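Side-chain contacts in folylpolyglutamate synthase (FolC) (Helicobacter pylori, PDB 6K8C), which probably adds glutamate to dihydropteroate and further glutamates to tetrahydrofolates, in ATP-dependent ligase reactions of folate biosynthesis: residues N221-K225 against G226-Y230; D366-E369 against N370-Y373; R343-K346 against L347-K351; E178-A181 against Q182-K186. All coordinates share one frame; numbering follows the deposited sequence.

In the fold
The four contacts are local and come along the chain in the order 4, 1, 3, 2. Contacts 4 and 1 lie in the Mur ligase middle region, on helix 177-185 and at the start of helix 225-234. Their centres are about 29 Å apart. Contacts 3 and 2 lie in the glutamate ligase region, at the start of helix 347-357 and in the loop before strand 373-376. Their centres are about 24 Å apart. Contacts 2 and 4 sit on opposite sides of the chain's centre, about 44 Å between centres. No two contacts touch. Contact 1 packs on helix 241-254, contact 4 on helix 199-211, and contacts 2 and 3 on strands of the six-stranded sheet.

Contact 1 (N221-K225 against G226-Y230); sequences NEISK and GVRDY
Ile-223 lies against the end of Arg-228, and the two side chains cross at about a right angle. CG2 of Ile-223 sits over the centre of one guanidinium face, 3.7 Å above its plane. CD1 of Ile-223 lies on the same side of that plane, toward the NH2 end, 3.3 Å from NH2 of Arg-228. The Arg-228 chain bends at chi2 (-126°), which folds the guanidinium back over the isoleucine. The same CG2 also touches Val-227 CG1 at 3.9 Å, so one methyl serves both neighbours.

Ser-224 carries the polar part. Its OG, held between the backbone N and the carbonyl carbon (chi1 65°), accepts from Val-227 N at 3.3 Å. Its carbonyl O takes Arg-228 N at 2.9 Å in a nearly straight bond. Lys-225 crosses Asp-229 with its aliphatic part: Lys-225 CG is 3.4 Å from Asp-229 OD2. The lysine NZ stays 5.6 Å from that oxygen, so any attraction between the charges is probably weak.

Glu-245 accepts from Ser-224 N, and Val-227 packs on Leu-244 of helix 241-254. This is a serine N-cap opening helix 225-234, with the residue before the cap packed on the first turn.

Contact 2 (D366-E369 against N370-Y373); sequences DVEE and NENY
Glu-368 and Tyr-373 meet at about a right angle. From CB outward the glutamate meets a series of partners. Its CB lies 3.4 Å from Asn-370 OD1 and also touches the Tyr-373 hydroxyl. CG stays near that hydroxyl. CD passes Glu-371 CG, and the two glutamates run side by side in the same direction. At the tip the carboxylate oxygens part company. OE2 accepts from Asn-370 ND2 at 3.2 Å, met from above the carboxylate plane, with the amide turned 68° against it. A chi1 of 39° at Asn-370 swings its amide back to this oxygen. OE1 accepts from two waters. Water 1 also pairs with Tyr-373 OH. Water 2 also donates to Glu-371 OE2, and so links two carboxylates whose oxygens OE1 of Glu-368 and OE2 of Glu-371 are 4.5 Å apart. Their like charges are probably eased by this water and by Lys-332, which forms a salt bridge with Glu-371 OE1.

The backbone of Glu-368 joins in. Its N donates to Tyr-373 OH at 2.7 Å, nearly straight, and its O lies at the ring edge in the ring plane. Val-367 covers one ring face: its CG1 stands 4.2 Å from the centroid in a CH-pi contact. Val-367 and Tyr-373 both pack on Ile-311 of strand 308-312.

Glu-371 N closes the turn by donating to Glu-368 O. The result is a type I beta turn from Glu-368 to Glu-371, in the loop that leads into strand 373-376 of the glutamate ligase domain.

Contact 3 (R343-K346 against L347-K351); sequences RVIK and LEKLK
Ile-345 meets the first turn of helix 347-357 just ahead of the N-cap residue, Lys-346. The helix follows strand 331-336 of the glutamate ligase domain. Ile-345 sends two branches to two different helix residues. CG2 lies 4.1 Å from CB of Leu-350, and CD2 of the same leucine is equally near. The other branch, CG1 and CD1, lies against the aliphatic chain of Lys-349. There CD1 touches CD and CE of the lysine. Both pairs of side chains cross at about a right angle. CG1 of Ile-345 stands anti to the backbone N (chi1 -172°), and this sends CD1 toward the lysine while CG2 faces the leucine. Lys-349 stays extended as far as CE, so its methylenes pass the isoleucine and its amino group extends past it.

Leu-347 and Leu-350 both rest on Ile-336 of strand 331-336, which ties the helix start to the sheet. Ile-345 also touches Asn-313 and Gln-316 of a loop, and its backbone bonds to Cys-314. The cap residue contributes through its backbone: Leu-350 N donates to Lys-346 O at 3.1 Å, with an N-H...O angle of 168°.

Contact 4 (E178-A181 against Q182-K186); sequences ESIA and QTKLK
Glu-178 and Gln-182 are brought together by bends at chi2. In Glu-178 CG is turned away from the backbone N and chi2 is 91°. In Gln-182 chi2 is -52°. The two chains then run alongside each other in the same direction, with carboxylate and amide planes 3° apart. Gln-182 NE2 donates to Glu-178 OE2 at 3.1 Å, nearly along the C-O axis of that oxygen. The other end of the amide is used too: OE1 of Gln-182 accepts from Lys-186 NZ at 3.1 Å, in the carbonyl plane and on a lone pair. The two bonds together probably favour this rotation of the amide.

Thr-183 OG1 turns back on the helix and donates to Ile-180 O at 3.2 Å. The same carbonyl also takes a weak bond from Lys-184 N. CG2 of Ile-180 runs beside the lysine chain and touches its CE at 3.9 Å. On another side Ala-181 CB meets Leu-185 CD1, also at 3.9 Å.

These residues wind round helix 177-185, which precedes strand 191-194. Gln-182 and Leu-185 pack on helix 199-211, at Ala-204, Ala-205 and Ile-208. Ile-180 and Lys-184 touch the loop at Ile-165, which follows strand 159-162.

Contact 1 (N221-K225 against G226-Y230)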
loop_
_atom_site.group_PDB
_atom_site.type_symbol
_atom_site.label_atom_id
_atom_site.label_comp_id
_atom_site.label_asym_id
_atom_site.label_seq_id
_atom_site.Cartn_x
_atom_site.Cartn_y
_atom_site.Cartn_z
ATOM N N ASN A 221 1.727 15.490 16.272
ATOM C CA ASN A 221 3.043 15.010 15.855
ATOM C C ASN A 221 3.779 14.545 17.109
ATOM O O ASN A 221 4.617 15.245 17.685
ATOM C CB ASN A 221 3.804 16.098 15.104
ATOM C CG ASN A 221 5.062 15.571 14.434
ATOM O OD1 ASN A 221 5.646 14.580 14.874
ATOM N ND2 ASN A 221 5.477 16.227 13.360
ATOM N N GLU A 222 3.460 13.321 17.525
ATOM C CA GLU A 222 3.809 12.841 18.857
ATOM C C GLU A 222 3.662 11.326 18.883
ATOM O O GLU A 222 2.628 10.804 18.460
ATOM C CB GLU A 222 2.892 13.492 19.900
ATOM C CG GLU A 222 2.932 12.870 21.274
ATOM C CD GLU A 222 3.970 13.516 22.170
ATOM O OE1 GLU A 222 4.946 14.089 21.639
ATOM O OE2 GLU A 222 3.806 13.459 23.407
ATOM N N ILE A 223 4.680 10.626 19.379
ATOM C CA ILE A 223 4.661 9.167 19.457
ATOM C C ILE A 223 4.556 8.758 20.920
ATOM O O ILE A 223 5.413 9.117 21.737
ATOM C CB ILE A 223 5.896 8.541 18.793
ATOM C CG1 ILE A 223 5.825 8.728 17.274
ATOM C CG2 ILE A 223 5.935 7.057 19.080
ATOM C CD1 ILE A 223 7.154 9.083 16.646
ATOM N N SER A 224 3.513 7.995 21.244
ATOM C CA SER A 224 3.296 7.544 22.610
ATOM C C SER A 224 4.309 6.472 23.001
ATOM O O SER A 224 4.902 5.794 22.156
ATOM C CB SER A 224 1.879 6.998 22.775
ATOM O OG SER A 224 1.684 5.833 21.986
ATOM N N LYS A 225 4.500 6.324 24.315
ATOM C CA LYS A 225 5.380 5.276 24.821
ATOM C C LYS A 225 4.889 3.895 24.402
ATOM O O LYS A 225 5.691 3.026 24.042
ATOM C CB LYS A 225 5.485 5.376 26.345
ATOM C CG LYS A 225 5.884 4.077 27.035
ATOM C CD LYS A 225 6.426 4.329 28.436
ATOM C CE LYS A 225 7.900 4.704 28.404
ATOM N NZ LYS A 225 8.437 4.953 29.773
ATOM N N GLY A 226 3.574 3.676 24.439
ATOM C CA GLY A 226 3.037 2.387 24.031
ATOM C C GLY A 226 3.388 2.033 22.599
ATOM O O GLY A 226 3.698 0.880 22.293
ATOM N N VAL A 227 3.352 3.024 21.704
ATOM C CA VAL A 227 3.719 2.783 20.312
ATOM C C VAL A 227 5.223 2.579 20.182
ATOM O O VAL A 227 5.679 1.680 19.467
ATOM C CB VAL A 227 3.220 3.936 19.420
ATOM C CG1 VAL A 227 3.894 3.895 18.053
ATOM C CG2 VAL A 227 1.719 3.864 19.275
ATOM N N ARG A 228 6.020 3.406 20.867
ATOM C CA ARG A 228 7.463 3.183 20.868
ATOM C C ARG A 228 7.800 1.790 21.380
ATOM O O ARG A 228 8.641 1.096 20.799
ATOM C CB ARG A 228 8.178 4.239 21.716
ATOM C CG ARG A 228 8.277 5.598 21.062
ATOM C CD ARG A 228 9.700 6.126 21.012
ATOM N NE ARG A 228 9.767 7.441 20.375
ATOM C CZ ARG A 228 9.725 7.645 19.062
ATOM N NH1 ARG A 228 9.618 6.618 18.226
ATOM N NH2 ARG A 228 9.794 8.879 18.579
ATOM N N ASP A 229 7.152 1.366 22.468
ATOM C CA ASP A 229 7.436 0.053 23.041
ATOM C C ASP A 229 7.077 -1.059 22.066
ATOM O O ASP A 229 7.836 -2.021 21.898
ATOM C CB ASP A 229 6.668 -0.115 24.352
ATOM C CG ASP A 229 7.264 0.705 25.487
ATOM O OD1 ASP A 229 8.337 1.304 25.288
ATOM O OD2 ASP A 229 6.658 0.752 26.574
ATOM N N TYR A 230 5.921 -0.941 21.412
ATOM C CA TYR A 230 5.516 -1.942 20.430
ATOM C C TYR A 230 6.528 -2.036 19.295
ATOM O O TYR A 230 6.923 -3.135 18.889
ATOM C CB TYR A 230 4.123 -1.604 19.895
ATOM C CG TYR A 230 3.710 -2.409 18.681
ATOM C CD1 TYR A 230 3.146 -3.668 18.818
ATOM C CD2 TYR A 230 3.887 -1.906 17.399
ATOM C CE1 TYR A 230 2.765 -4.410 17.702
ATOM C CE2 TYR A 230 3.505 -2.633 16.283
ATOM C CZ TYR A 230 2.955 -3.885 16.438
ATOM O OH TYR A 230 2.576 -4.605 15.320
#

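Contact 2 (D366-E369 against N370-Y373)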
loop_
_atom_site.group_PDB
_atom_site.type_symbol
_atom_site.label_atom_id
_atom_site.label_comp_id
_atom_site.label_asym_id
_atom_site.label_seq_id
_atom_site.Cartn_x
_atom_site.Cartn_y
_atom_site.Cartn_z
ATOM N N ASP A 366 21.267 -11.885 -13.868
ATOM C CA ASP A 366 20.890 -13.069 -13.105
ATOM C C ASP A 366 21.431 -12.978 -11.685
ATOM O O ASP A 366 22.365 -12.224 -11.398
ATOM C CB ASP A 366 21.397 -14.367 -13.763
ATOM C CG ASP A 366 21.122 -14.418 -15.259
ATOM O OD1 ASP A 366 19.946 -14.585 -15.652
ATOM O OD2 ASP A 366 22.090 -14.303 -16.047
ATOM N N VAL A 367 20.828 -13.764 -10.794
ATOM C CA VAL A 367 21.287 -13.887 -9.415
ATOM C C VAL A 367 22.162 -15.130 -9.307
ATOM O O VAL A 367 21.825 -16.189 -9.856
ATOM C CB VAL A 367 20.102 -13.939 -8.428
ATOM C CG1 VAL A 367 19.292 -12.648 -8.494
ATOM C CG2 VAL A 367 19.209 -15.150 -8.692
ATOM N N GLU A 368 23.299 -14.998 -8.626
ATOM C CA GLU A 368 24.152 -16.138 -8.323
ATOM C C GLU A 368 23.781 -16.708 -6.962
ATOM O O GLU A 368 23.493 -15.963 -6.022
ATOM C CB GLU A 368 25.633 -15.754 -8.317
ATOM C CG GLU A 368 26.099 -14.882 -9.462
ATOM C CD GLU A 368 27.522 -14.393 -9.251
ATOM O OE1 GLU A 368 27.757 -13.170 -9.359
ATOM O OE2 GLU A 368 28.404 -15.233 -8.970
ATOM N N GLU A 369 23.822 -18.035 -6.860
ATOM C CA GLU A 369 23.427 -18.708 -5.628
ATOM C C GLU A 369 24.409 -18.428 -4.497
ATOM O O GLU A 369 24.029 -18.472 -3.321
ATOM C CB GLU A 369 23.306 -20.218 -5.868
ATOM C CG GLU A 369 22.430 -20.667 -7.064
ATOM C CD GLU A 369 22.897 -20.158 -8.429
ATOM O OE1 GLU A 369 24.076 -19.754 -8.558
ATOM O OE2 GLU A 369 22.078 -20.158 -9.373
ATOM N N ASN A 370 25.661 -18.128 -4.831
ATOM C CA ASN A 370 26.705 -17.851 -3.852
ATOM C C ASN A 370 26.682 -16.420 -3.324
ATOM O O ASN A 370 27.524 -16.078 -2.487
ATOM C CB ASN A 370 28.072 -18.134 -4.476
ATOM C CG ASN A 370 28.139 -17.706 -5.931
ATOM O OD1 ASN A 370 27.438 -18.254 -6.785
ATOM N ND2 ASN A 370 28.977 -16.716 -6.219
ATOM N N GLU A 371 25.766 -15.577 -3.792
ATOM C CA GLU A 371 25.705 -14.182 -3.381
ATOM C C GLU A 371 24.358 -13.883 -2.735
ATOM O O GLU A 371 23.379 -14.608 -2.927
ATOM C CB GLU A 371 25.932 -13.242 -4.574
ATOM C CG GLU A 371 27.251 -13.465 -5.307
ATOM C CD GLU A 371 28.428 -12.777 -4.636
ATOM O OE1 GLU A 371 28.246 -12.191 -3.547
ATOM O OE2 GLU A 371 29.541 -12.820 -5.203
ATOM N N ASN A 372 24.321 -12.802 -1.956
ATOM C CA ASN A 372 23.108 -12.334 -1.303
ATOM C C ASN A 372 22.677 -10.999 -1.899
ATOM O O ASN A 372 23.510 -10.202 -2.342
ATOM C CB ASN A 372 23.312 -12.196 0.205
ATOM C CG ASN A 372 23.731 -13.501 0.852
ATOM O OD1 ASN A 372 23.120 -14.543 0.616
ATOM N ND2 ASN A 372 24.773 -13.452 1.673
ATOM N N TYR A 373 21.365 -10.759 -1.909
ATOM C CA TYR A 373 20.805 -9.636 -2.648
ATOM C C TYR A 373 19.689 -8.966 -1.866
ATOM O O TYR A 373 18.910 -9.637 -1.183
ATOM C CB TYR A 373 20.243 -10.082 -4.003
ATOM C CG TYR A 373 21.246 -10.752 -4.904
ATOM C CD1 TYR A 373 21.452 -12.125 -4.844
ATOM C CD2 TYR A 373 21.982 -10.017 -5.829
ATOM C CE1 TYR A 373 22.368 -12.750 -5.671
ATOM C CE2 TYR A 373 22.907 -10.636 -6.666
ATOM C CZ TYR A 373 23.092 -12.006 -6.580
ATOM O OH TYR A 373 23.999 -12.643 -7.397
HETATM O O HOH W 1 25.586 -11.262 -8.919
HETATM O O HOH W 2 29.799 -11.397 -7.865
HETATM O O HOH W 3 24.514 -16.817 -0.639
#

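Contact 3 (R343-K346 against L347-K351)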
loop_
_atom_site.group_PDB
_atom_site.type_symbol
_atom_site.label_atom_id
_atom_site.label_comp_id
_atom_site.label_asym_id
_atom_site.label_seq_id
_atom_site.Cartn_x
_atom_site.Cartn_y
_atom_site.Cartn_z
ATOM N N ARG A 343 8.271 7.131 -15.881
ATOM C CA ARG A 343 8.738 7.955 -14.771
ATOM C C ARG A 343 9.890 7.319 -13.995
ATOM O O ARG A 343 10.169 7.743 -12.868
ATOM C CB ARG A 343 7.582 8.292 -13.829
ATOM C CG ARG A 343 6.644 9.347 -14.392
ATOM C CD ARG A 343 7.403 10.611 -14.818
ATOM N NE ARG A 343 7.908 11.394 -13.690
ATOM C CZ ARG A 343 9.110 11.964 -13.644
ATOM N NH1 ARG A 343 9.954 11.838 -14.662
ATOM N NH2 ARG A 343 9.472 12.663 -12.576
ATOM N N VAL A 344 10.563 6.324 -14.574
ATOM C CA VAL A 344 11.761 5.772 -13.959
ATOM C C VAL A 344 12.930 6.726 -14.183
ATOM O O VAL A 344 13.007 7.424 -15.205
ATOM C CB VAL A 344 12.049 4.370 -14.531
ATOM C CG1 VAL A 344 13.442 3.870 -14.137
ATOM C CG2 VAL A 344 10.977 3.390 -14.077
ATOM N N ILE A 345 13.838 6.784 -13.203
ATOM C CA ILE A 345 15.039 7.594 -13.347
ATOM C C ILE A 345 15.774 7.211 -14.633
ATOM O O ILE A 345 15.787 6.045 -15.051
ATOM C CB ILE A 345 15.952 7.438 -12.115
ATOM C CG1 ILE A 345 17.114 8.431 -12.162
ATOM C CG2 ILE A 345 16.498 6.025 -12.005
ATOM C CD1 ILE A 345 17.716 8.717 -10.807
ATOM N N LYS A 346 16.367 8.209 -15.282
ATOM C CA LYS A 346 17.143 7.951 -16.486
ATOM C C LYS A 346 18.430 7.215 -16.134
ATOM O O LYS A 346 19.059 7.485 -15.107
ATOM C CB LYS A 346 17.452 9.259 -17.216
ATOM C CG LYS A 346 16.401 9.654 -18.256
ATOM C CD LYS A 346 15.755 8.429 -18.903
ATOM C CE LYS A 346 14.819 8.819 -20.042
ATOM N NZ LYS A 346 14.361 7.633 -20.824
ATOM N N LEU A 347 18.819 6.282 -17.005
ATOM C CA LEU A 347 19.889 5.343 -16.686
ATOM C C LEU A 347 21.210 6.061 -16.421
ATOM O O LEU A 347 21.914 5.749 -15.454
ATOM C CB LEU A 347 20.026 4.331 -17.825
ATOM C CG LEU A 347 20.907 3.087 -17.690
ATOM C CD1 LEU A 347 22.326 3.400 -18.127
ATOM C CD2 LEU A 347 20.879 2.516 -16.276
ATOM N N GLU A 348 21.566 7.027 -17.274
ATOM C CA GLU A 348 22.857 7.694 -17.126
ATOM C C GLU A 348 22.888 8.598 -15.902
ATOM O O GLU A 348 23.953 8.782 -15.297
ATOM C CB GLU A 348 23.189 8.489 -18.389
ATOM C CG GLU A 348 23.504 7.617 -19.594
ATOM C CD GLU A 348 24.713 6.729 -19.368
ATOM O OE1 GLU A 348 25.745 7.244 -18.886
ATOM O OE2 GLU A 348 24.628 5.517 -19.668
ATOM N N LYS A 349 21.746 9.175 -15.522
ATOM C CA LYS A 349 21.689 9.956 -14.291
ATOM C C LYS A 349 21.937 9.069 -13.076
ATOM O O LYS A 349 22.704 9.427 -12.174
ATOM C CB LYS A 349 20.339 10.664 -14.183
ATOM C CG LYS A 349 20.173 11.504 -12.930
ATOM C CD LYS A 349 18.777 12.100 -12.844
ATOM C CE LYS A 349 18.506 12.674 -11.461
ATOM N NZ LYS A 349 17.602 13.856 -11.516
ATOM N N LEU A 350 21.296 7.897 -13.042
ATOM C CA LEU A 350 21.518 6.955 -11.950
ATOM C C LEU A 350 22.975 6.514 -11.892
ATOM O O LEU A 350 23.558 6.408 -10.804
ATOM C CB LEU A 350 20.597 5.744 -12.111
ATOM C CG LEU A 350 20.743 4.627 -11.077
ATOM C CD1 LEU A 350 20.622 5.184 -9.661
ATOM C CD2 LEU A 350 19.713 3.529 -11.323
ATOM N N LYS A 351 23.583 6.259 -13.054
ATOM C CA LYS A 351 24.994 5.890 -13.084
ATOM C C LYS A 351 25.869 6.979 -12.479
ATOM O O LYS A 351 26.889 6.677 -11.847
ATOM C CB LYS A 351 25.437 5.601 -14.518
ATOM C CG LYS A 351 25.054 4.223 -15.046
ATOM C CD LYS A 351 25.656 3.998 -16.432
ATOM C CE LYS A 351 25.450 2.569 -16.918
ATOM N NZ LYS A 351 25.857 2.398 -18.344
#

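Contact 4 (E178-A181 against Q182-K186)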
loop_
_atom_site.group_PDB
_atom_site.type_symbol
_atom_site.label_atom_id
_atom_site.label_comp_id
_atom_site.label_asym_id
_atom_site.label_seq_id
_atom_site.Cartn_x
_atom_site.Cartn_y
_atom_site.Cartn_z
ATOM N N GLU A 178 -0.207 21.627 -4.023
ATOM C CA GLU A 178 -1.562 22.086 -3.734
ATOM C C GLU A 178 -2.579 21.350 -4.594
ATOM O O GLU A 178 -3.654 20.973 -4.113
ATOM C CB GLU A 178 -1.663 23.597 -3.946
ATOM C CG GLU A 178 -3.091 24.135 -4.010
ATOM C CD GLU A 178 -3.628 24.553 -2.649
ATOM O OE1 GLU A 178 -2.836 25.060 -1.827
ATOM O OE2 GLU A 178 -4.842 24.379 -2.400
ATOM N N SER A 179 -2.245 21.116 -5.864
ATOM C CA SER A 179 -3.151 20.401 -6.757
ATOM C C SER A 179 -3.309 18.946 -6.336
ATOM O O SER A 179 -4.405 18.382 -6.438
ATOM C CB SER A 179 -2.647 20.493 -8.198
ATOM O OG SER A 179 -3.381 19.633 -9.052
ATOM N N ILE A 180 -2.227 18.316 -5.872
ATOM C CA ILE A 180 -2.326 16.944 -5.380
ATOM C C ILE A 180 -3.242 16.890 -4.168
ATOM O O ILE A 180 -4.161 16.064 -4.092
ATOM C CB ILE A 180 -0.932 16.383 -5.048
ATOM C CG1 ILE A 180 0.007 16.517 -6.249
ATOM C CG2 ILE A 180 -1.040 14.933 -4.589
ATOM C CD1 ILE A 180 -0.434 15.741 -7.458
ATOM N N ALA A 181 -3.008 17.786 -3.205
ATOM C CA ALA A 181 -3.811 17.809 -1.990
ATOM C C ALA A 181 -5.283 18.031 -2.304
ATOM O O ALA A 181 -6.156 17.434 -1.663
ATOM C CB ALA A 181 -3.294 18.896 -1.048
ATOM N N GLN A 182 -5.575 18.871 -3.299
ATOM C CA GLN A 182 -6.959 19.209 -3.611
ATOM C C GLN A 182 -7.752 17.981 -4.037
ATOM O O GLN A 182 -8.847 17.728 -3.523
ATOM C CB GLN A 182 -7.002 20.277 -4.706
ATOM C CG GLN A 182 -6.854 21.686 -4.184
ATOM C CD GLN A 182 -7.827 21.989 -3.066
ATOM O OE1 GLN A 182 -9.015 21.678 -3.158
ATOM N NE2 GLN A 182 -7.325 22.592 -1.998
ATOM N N THR A 183 -7.209 17.199 -4.973
ATOM C CA THR A 183 -7.949 16.052 -5.494
ATOM C C THR A 183 -8.181 15.001 -4.414
ATOM O O THR A 183 -9.251 14.383 -4.360
ATOM C CB THR A 183 -7.209 15.443 -6.685
ATOM O OG1 THR A 183 -6.069 14.706 -6.224
ATOM C CG2 THR A 183 -6.746 16.537 -7.633
ATOM N N LYS A 184 -7.191 14.787 -3.544
ATOM C CA LYS A 184 -7.342 13.802 -2.478
ATOM C C LYS A 184 -8.333 14.274 -1.421
ATOM O O LYS A 184 -9.190 13.503 -0.974
ATOM C CB LYS A 184 -5.981 13.505 -1.844
ATOM C CG LYS A 184 -4.968 12.884 -2.795
ATOM C CD LYS A 184 -3.769 12.326 -2.042
ATOM C CE LYS A 184 -2.729 11.740 -2.993
ATOM N NZ LYS A 184 -3.207 10.496 -3.646
ATOM N N LEU A 185 -8.242 15.539 -1.017
ATOM C CA LEU A 185 -9.016 16.026 0.114
ATOM C C LEU A 185 -10.451 16.383 -0.245
ATOM O O LEU A 185 -11.303 16.419 0.650
ATOM C CB LEU A 185 -8.326 17.247 0.729
ATOM C CG LEU A 185 -6.986 16.955 1.403
ATOM C CD1 LEU A 185 -6.165 18.232 1.542
ATOM C CD2 LEU A 185 -7.205 16.297 2.755
ATOM N N LYS A 186 -10.743 16.645 -1.522
ATOM C CA LYS A 186 -12.075 17.121 -1.888
ATOM C C LYS A 186 -13.153 16.091 -1.584
ATOM O O LYS A 186 -14.299 16.460 -1.300
ATOM C CB LYS A 186 -12.112 17.504 -3.368
ATOM C CG LYS A 186 -11.857 18.979 -3.619
ATOM C CD LYS A 186 -11.741 19.288 -5.102
ATOM C CE LYS A 186 -11.387 20.750 -5.320
ATOM N NZ LYS A 186 -10.045 20.911 -5.945
#